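Local coordinates for putative lipoprotein (Pseudomonas protegens, PDB 4KT3) that probably serves as the immunity protein that binds and neutralises a type VI secretion peptidoglycan glycoside hydrolase effector, with which it forms a complex, at residues R29-H34 with K99-A104; F65-N70 with E78-F83. All blocks are in the same frame, centred on the assembly; numbering follows the deposited sequence.

Contact 1. Residues R29-H34 with K99-A104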
loop_
_atom_site.group_PDB
_atom_site.type_symbol
_atom_site.label_atom_id
_atom_site.label_comp_id
_atom_site.label_asym_id
_atom_site.label_seq_id
_atom_site.Cartn_x
_atom_site.Cartn_y
_atom_site.Cartn_z
ATOM N N ARG B 29 -8.003 1.757 -13.196
ATOM C CA ARG B 29 -8.038 0.544 -14.014
ATOM C C ARG B 29 -7.569 0.801 -15.446
ATOM O O ARG B 29 -6.858 -0.020 -16.028
ATOM C CB ARG B 29 -9.425 -0.086 -13.989
ATOM C CG ARG B 29 -9.707 -0.830 -12.706
ATOM C CD ARG B 29 -11.105 -1.404 -12.675
ATOM N NE ARG B 29 -11.396 -1.981 -11.365
ATOM C CZ ARG B 29 -11.042 -3.203 -10.983
ATOM N NH1 ARG B 29 -10.384 -4.006 -11.810
ATOM N NH2 ARG B 29 -11.355 -3.630 -9.768
ATOM N N VAL B 30 -7.936 1.953 -15.998
ATOM C CA VAL B 30 -7.411 2.375 -17.294
ATOM C C VAL B 30 -5.890 2.540 -17.195
ATOM O O VAL B 30 -5.143 2.017 -18.023
ATOM C CB VAL B 30 -8.091 3.674 -17.791
ATOM C CG1 VAL B 30 -7.390 4.229 -19.039
ATOM C CG2 VAL B 30 -9.564 3.418 -18.118
ATOM N N ALA B 31 -5.430 3.250 -16.176
ATOM C CA ALA B 31 -3.994 3.422 -15.960
ATOM C C ALA B 31 -3.240 2.095 -15.907
ATOM O O ALA B 31 -2.176 1.969 -16.504
ATOM C CB ALA B 31 -3.748 4.202 -14.684
ATOM N N LEU B 32 -3.783 1.112 -15.190
ATOM C CA LEU B 32 -3.087 -0.166 -14.996
ATOM C C LEU B 32 -3.061 -1.060 -16.241
ATOM O O LEU B 32 -2.209 -1.947 -16.350
ATOM C CB LEU B 32 -3.701 -0.938 -13.822
ATOM C CG LEU B 32 -3.593 -0.237 -12.463
ATOM C CD1 LEU B 32 -4.248 -1.048 -11.361
ATOM C CD2 LEU B 32 -2.148 0.050 -12.122
ATOM N N LYS B 33 -3.998 -0.846 -17.163
ATOM C CA LYS B 33 -4.014 -1.577 -18.434
ATOM C C LYS B 33 -2.722 -1.318 -19.205
ATOM O O LYS B 33 -2.149 -2.226 -19.802
ATOM C CB LYS B 33 -5.219 -1.157 -19.284
ATOM N N HIS B 34 -2.265 -0.071 -19.171
ATOM C CA HIS B 34 -1.040 0.337 -19.854
ATOM C C HIS B 34 0.227 -0.266 -19.226
ATOM O O HIS B 34 1.251 -0.383 -19.894
ATOM C CB HIS B 34 -0.949 1.870 -19.863
ATOM C CG HIS B 34 0.266 2.410 -20.556
ATOM N ND1 HIS B 34 0.454 2.316 -21.920
ATOM C CD2 HIS B 34 1.348 3.067 -20.072
ATOM C CE1 HIS B 34 1.603 2.883 -22.244
ATOM N NE2 HIS B 34 2.164 3.348 -21.142
ATOM N N LYS B 99 5.984 7.142 -8.694
ATOM C CA LYS B 99 5.918 7.212 -10.142
ATOM C C LYS B 99 4.561 7.747 -10.559
ATOM O O LYS B 99 3.527 7.299 -10.065
ATOM C CB LYS B 99 6.109 5.825 -10.748
ATOM N N ARG B 100 4.572 8.721 -11.461
ATOM C CA ARG B 100 3.345 9.196 -12.075
ATOM C C ARG B 100 2.976 8.264 -13.229
ATOM O O ARG B 100 3.751 8.094 -14.177
ATOM C CB ARG B 100 3.528 10.628 -12.579
ATOM C CG ARG B 100 2.324 11.181 -13.329
ATOM C CD ARG B 100 2.581 12.614 -13.786
ATOM N NE ARG B 100 1.927 13.599 -12.926
ATOM C CZ ARG B 100 2.446 14.772 -12.570
ATOM N NH1 ARG B 100 3.655 15.145 -12.980
ATOM N NH2 ARG B 100 1.747 15.587 -11.796
ATOM N N LEU B 101 1.801 7.653 -13.160
ATOM C CA LEU B 101 1.384 6.752 -14.223
ATOM C C LEU B 101 1.046 7.539 -15.486
ATOM O O LEU B 101 0.667 8.712 -15.425
ATOM C CB LEU B 101 0.204 5.887 -13.783
ATOM C CG LEU B 101 0.604 4.651 -12.974
ATOM C CD1 LEU B 101 1.183 5.050 -11.620
ATOM C CD2 LEU B 101 -0.569 3.704 -12.796
ATOM N N ASP B 102 1.196 6.887 -16.633
ATOM C CA ASP B 102 1.059 7.557 -17.916
ATOM C C ASP B 102 0.432 6.625 -18.946
ATOM O O ASP B 102 -0.039 5.540 -18.613
ATOM C CB ASP B 102 2.434 8.023 -18.393
ATOM C CG ASP B 102 3.393 6.869 -18.611
ATOM O OD1 ASP B 102 2.974 5.704 -18.426
ATOM O OD2 ASP B 102 4.563 7.128 -18.972
ATOM N N GLY B 103 0.430 7.051 -20.200
ATOM C CA GLY B 103 -0.215 6.288 -21.254
ATOM C C GLY B 103 -1.251 7.140 -21.949
ATOM O O GLY B 103 -1.906 7.978 -21.323
ATOM N N ALA B 104 -1.410 6.915 -23.244
ATOM C CA ALA B 104 -2.285 7.752 -24.056
ATOM C C ALA B 104 -3.728 7.687 -23.580
ATOM O O ALA B 104 -4.393 8.708 -23.504
ATOM C CB ALA B 104 -2.193 7.354 -25.511
HETATM O O HOH W 1 -0.345 3.879 -16.801
#

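Contact 2. Residues F65-N70 with E78-F83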
loop_
_atom_site.group_PDB
_atom_site.type_symbol
_atom_site.label_atom_id
_atom_site.label_comp_id
_atom_site.label_asym_id
_atom_site.label_seq_id
_atom_site.Cartn_x
_atom_site.Cartn_y
_atom_site.Cartn_z
ATOM N N PHE B 65 -5.837 3.527 -3.491
ATOM C CA PHE B 65 -6.198 2.164 -3.860
ATOM C C PHE B 65 -4.995 1.259 -3.714
ATOM O O PHE B 65 -3.874 1.648 -4.048
ATOM C CB PHE B 65 -6.662 2.093 -5.323
ATOM C CG PHE B 65 -7.849 2.937 -5.612
ATOM C CD1 PHE B 65 -9.130 2.422 -5.465
ATOM C CD2 PHE B 65 -7.695 4.260 -6.015
ATOM C CE1 PHE B 65 -10.234 3.206 -5.719
ATOM C CE2 PHE B 65 -8.801 5.042 -6.271
ATOM C CZ PHE B 65 -10.070 4.513 -6.131
ATOM N N SER B 66 -5.222 0.050 -3.216
ATOM C CA SER B 66 -4.162 -0.946 -3.199
ATOM C C SER B 66 -4.437 -2.003 -4.256
ATOM O O SER B 66 -5.592 -2.314 -4.554
ATOM C CB SER B 66 -4.048 -1.595 -1.823
ATOM O OG SER B 66 -5.163 -2.408 -1.552
ATOM N N LEU B 67 -3.363 -2.537 -4.830
ATOM C CA LEU B 67 -3.432 -3.623 -5.788
ATOM C C LEU B 67 -2.723 -4.810 -5.159
ATOM O O LEU B 67 -1.560 -4.720 -4.761
ATOM C CB LEU B 67 -2.739 -3.225 -7.076
ATOM C CG LEU B 67 -2.602 -4.317 -8.139
ATOM C CD1 LEU B 67 -3.966 -4.787 -8.628
ATOM C CD2 LEU B 67 -1.754 -3.797 -9.286
ATOM N N GLY B 68 -3.427 -5.923 -5.043
ATOM C CA GLY B 68 -2.887 -7.049 -4.315
ATOM C C GLY B 68 -3.291 -8.394 -4.863
ATOM O O GLY B 68 -4.076 -8.488 -5.801
ATOM N N TYR B 69 -2.770 -9.431 -4.218
ATOM C CA TYR B 69 -2.839 -10.775 -4.721
ATOM C C TYR B 69 -2.777 -11.770 -3.570
ATOM O O TYR B 69 -1.837 -11.734 -2.780
ATOM C CB TYR B 69 -1.647 -10.982 -5.654
ATOM C CG TYR B 69 -1.481 -12.388 -6.153
ATOM C CD1 TYR B 69 -2.521 -13.026 -6.796
ATOM C CD2 TYR B 69 -0.275 -13.068 -5.998
ATOM C CE1 TYR B 69 -2.391 -14.303 -7.272
ATOM C CE2 TYR B 69 -0.128 -14.358 -6.472
ATOM C CZ TYR B 69 -1.199 -14.975 -7.111
ATOM O OH TYR B 69 -1.107 -16.261 -7.608
ATOM N N ASN B 70 -3.762 -12.668 -3.490
ATOM C CA ASN B 70 -3.715 -13.766 -2.516
ATOM C C ASN B 70 -3.509 -15.101 -3.223
ATOM O O ASN B 70 -4.325 -15.524 -4.062
ATOM C CB ASN B 70 -4.981 -13.821 -1.653
ATOM C CG ASN B 70 -5.037 -12.722 -0.610
ATOM O OD1 ASN B 70 -4.199 -12.662 0.299
ATOM N ND2 ASN B 70 -6.031 -11.846 -0.729
ATOM N N GLU B 78 0.070 -10.485 -0.957
ATOM C CA GLU B 78 1.177 -9.848 -1.644
ATOM C C GLU B 78 0.653 -8.583 -2.306
ATOM O O GLU B 78 -0.341 -8.633 -3.033
ATOM C CB GLU B 78 1.757 -10.799 -2.696
ATOM C CG GLU B 78 2.879 -10.226 -3.530
ATOM C CD GLU B 78 3.498 -11.267 -4.467
ATOM O OE1 GLU B 78 3.657 -12.431 -4.051
ATOM O OE2 GLU B 78 3.801 -10.937 -5.635
ATOM N N TYR B 79 1.327 -7.460 -2.090
ATOM C CA TYR B 79 0.860 -6.187 -2.653
ATOM C C TYR B 79 1.780 -5.687 -3.762
ATOM O O TYR B 79 3.002 -5.779 -3.671
ATOM C CB TYR B 79 0.687 -5.148 -1.549
ATOM C CG TYR B 79 -0.375 -5.562 -0.556
ATOM C CD1 TYR B 79 -1.713 -5.266 -0.779
ATOM C CD2 TYR B 79 -0.043 -6.301 0.578
ATOM C CE1 TYR B 79 -2.689 -5.668 0.124
ATOM C CE2 TYR B 79 -0.999 -6.693 1.476
ATOM C CZ TYR B 79 -2.322 -6.387 1.245
ATOM O OH TYR B 79 -3.262 -6.777 2.148
ATOM N N TRP B 80 1.170 -5.201 -4.831
ATOM C CA TRP B 80 1.896 -4.810 -6.027
ATOM C C TRP B 80 1.919 -3.295 -6.215
ATOM O O TRP B 80 2.736 -2.769 -6.968
ATOM C CB TRP B 80 1.242 -5.455 -7.251
ATOM C CG TRP B 80 1.382 -6.956 -7.309
ATOM C CD1 TRP B 80 2.272 -7.732 -6.622
ATOM C CD2 TRP B 80 0.606 -7.849 -8.113
ATOM N NE1 TRP B 80 2.093 -9.060 -6.954
ATOM C CE2 TRP B 80 1.072 -9.157 -7.863
ATOM C CE3 TRP B 80 -0.446 -7.669 -9.012
ATOM C CZ2 TRP B 80 0.528 -10.280 -8.487
ATOM C CZ3 TRP B 80 -0.985 -8.786 -9.634
ATOM C CH2 TRP B 80 -0.499 -10.074 -9.366
ATOM N N GLY B 81 1.005 -2.594 -5.560
ATOM C CA GLY B 81 0.977 -1.150 -5.674
ATOM C C GLY B 81 0.054 -0.465 -4.684
ATOM O O GLY B 81 -0.942 -1.036 -4.240
ATOM N N LEU B 82 0.396 0.779 -4.365
ATOM C CA LEU B 82 -0.450 1.677 -3.597
ATOM C C LEU B 82 -0.545 2.939 -4.436
ATOM O O LEU B 82 0.469 3.564 -4.731
ATOM C CB LEU B 82 0.164 1.994 -2.227
ATOM C CG LEU B 82 -0.587 3.033 -1.378
ATOM C CD1 LEU B 82 -2.028 2.622 -1.111
ATOM C CD2 LEU B 82 0.131 3.283 -0.038
ATOM N N PHE B 83 -1.760 3.301 -4.832
ATOM C CA PHE B 83 -1.983 4.373 -5.795
ATOM C C PHE B 83 -2.852 5.466 -5.212
ATOM O O PHE B 83 -3.738 5.203 -4.398
ATOM C CB PHE B 83 -2.672 3.814 -7.045
ATOM C CG PHE B 83 -1.913 2.698 -7.703
ATOM C CD1 PHE B 83 -2.163 1.374 -7.361
ATOM C CD2 PHE B 83 -0.939 2.971 -8.650
ATOM C CE1 PHE B 83 -1.448 0.338 -7.966
ATOM C CE2 PHE B 83 -0.225 1.937 -9.261
ATOM C CZ PHE B 83 -0.481 0.627 -8.916
#

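Contact 1. Residues R29-H34 with K99-A104
Residues 29-34 of helix 21-34 run beside an extended chain here: Ala31 CA lies 6.6 Å from Leu101 CA, and His34 comes closest by backbone to Gly103. At the inner end the contact is apolar. Leu101 sets out toward the helix, and its CD2 does the touching. This methyl meets Ala31 CB at 3.7 Å. It also meets Leu32 CD2 at 4.0 Å, where the two leucine side chains cross obliquely. Leu32 leaves the helix on a side turned from the 99-104 chain, but its CD2 branch reaches back to it. All three residues are buried. In the fold, this joins helix 21-34 to the chain that leaves strand 99-100 and leads into helix 104-117. Gly103 is the N-cap residue of that second helix, and Ala31 also packs on Leu106 within it. A water fills the middle of the contact. It is hydrogen-bonded to Ala31 O at 2.7 Å and lies very close to Asp102 O, so it may bridge the two carbonyls, though the second distance is too short to be relied on. The outer end is made by His34, which is exposed. His34 sets out toward the 99-104 chain, with CG anti to the backbone N (chi1 -179°). Gly103 CA sits over the centre of one ring face, 3.8 Å from the centroid, in a CH-pi contact. Gly103 has no side chain to hold the imidazole off, and its phi of 123° is one that glycine adopts readily. Asp102 flanks the same ring. His34 CD2 is 3.2 Å from Asp102 O and 3.5 Å from Asp102 OD1. The carboxylate and ring planes stand 78° apart. Asp102 also packs on Arg107, whose NH2 is hydrogen-bonded to Leu101 O.

Contact 2. Residues F65-N70 with E78-F83
Trp80 and Gly81 both face Leu67 across an antiparallel beta hairpin, forming a classic beta bulge. Leu67 O takes a nearly straight bond from Trp80 N (2.8 Å, 173°) and a weak one from Gly81 N. Beyond the bulge the register shifts by one. The Trp80 side chain reaches along the strand past Leu67 to Tyr69. Leu67 CD2 fits against Trp80 CB, at the root of the indole, at 4.0 Å. Tyr69 CB rests on one face of the indole, toward its rim, 3.6 Å from Trp80 CZ2. The Tyr69 ring is nearly parallel to the indole but slid aside and barely overlaps it. Leu67 CB meets the edge of the Phe83 ring, 3.9 Å from Phe83 CE1. Gly81, with no CB, gives the Phe83 ring a hollow: Phe83 CE1 comes within 3.7 Å of Gly81 CA, where a CB would clash. Ser66, Tyr79 and Leu82 occupy the other face, where they pack on Gln71 of the other protein chain, probably the effector. Tyr79 OH is hydrogen-bonded to Ser86 OG of that chain. Glu78 OE1 accepts from Gly150 N of that chain, and Glu78 OE2 from Trp80 NE1 at 2.9 Å, in the indole plane.

In the fold
From the N terminus, helix 21-34 comes first and gives contact 1 its first segment. The chain then builds the antiparallel sheet, strand after neighbouring strand. Contact 2 closes the short loop between strands 62-69 and 78-86. Contact 1 closes a far longer loop, with 64 residues between its segments, and contact 2 lies wholly within it. Contact 1 thus ties the first helix to the chain leaving the last strand, 99-100, on its way into helix 104-117, while contact 2 pairs two inner strands. They meet in one core: Phe83 CZ packs on Leu32 CD2 at 3.7 Å, and Phe83 also touches Leu101. Just before 99-104, the Cys98-Cys133 disulfide fastens the C-terminal region.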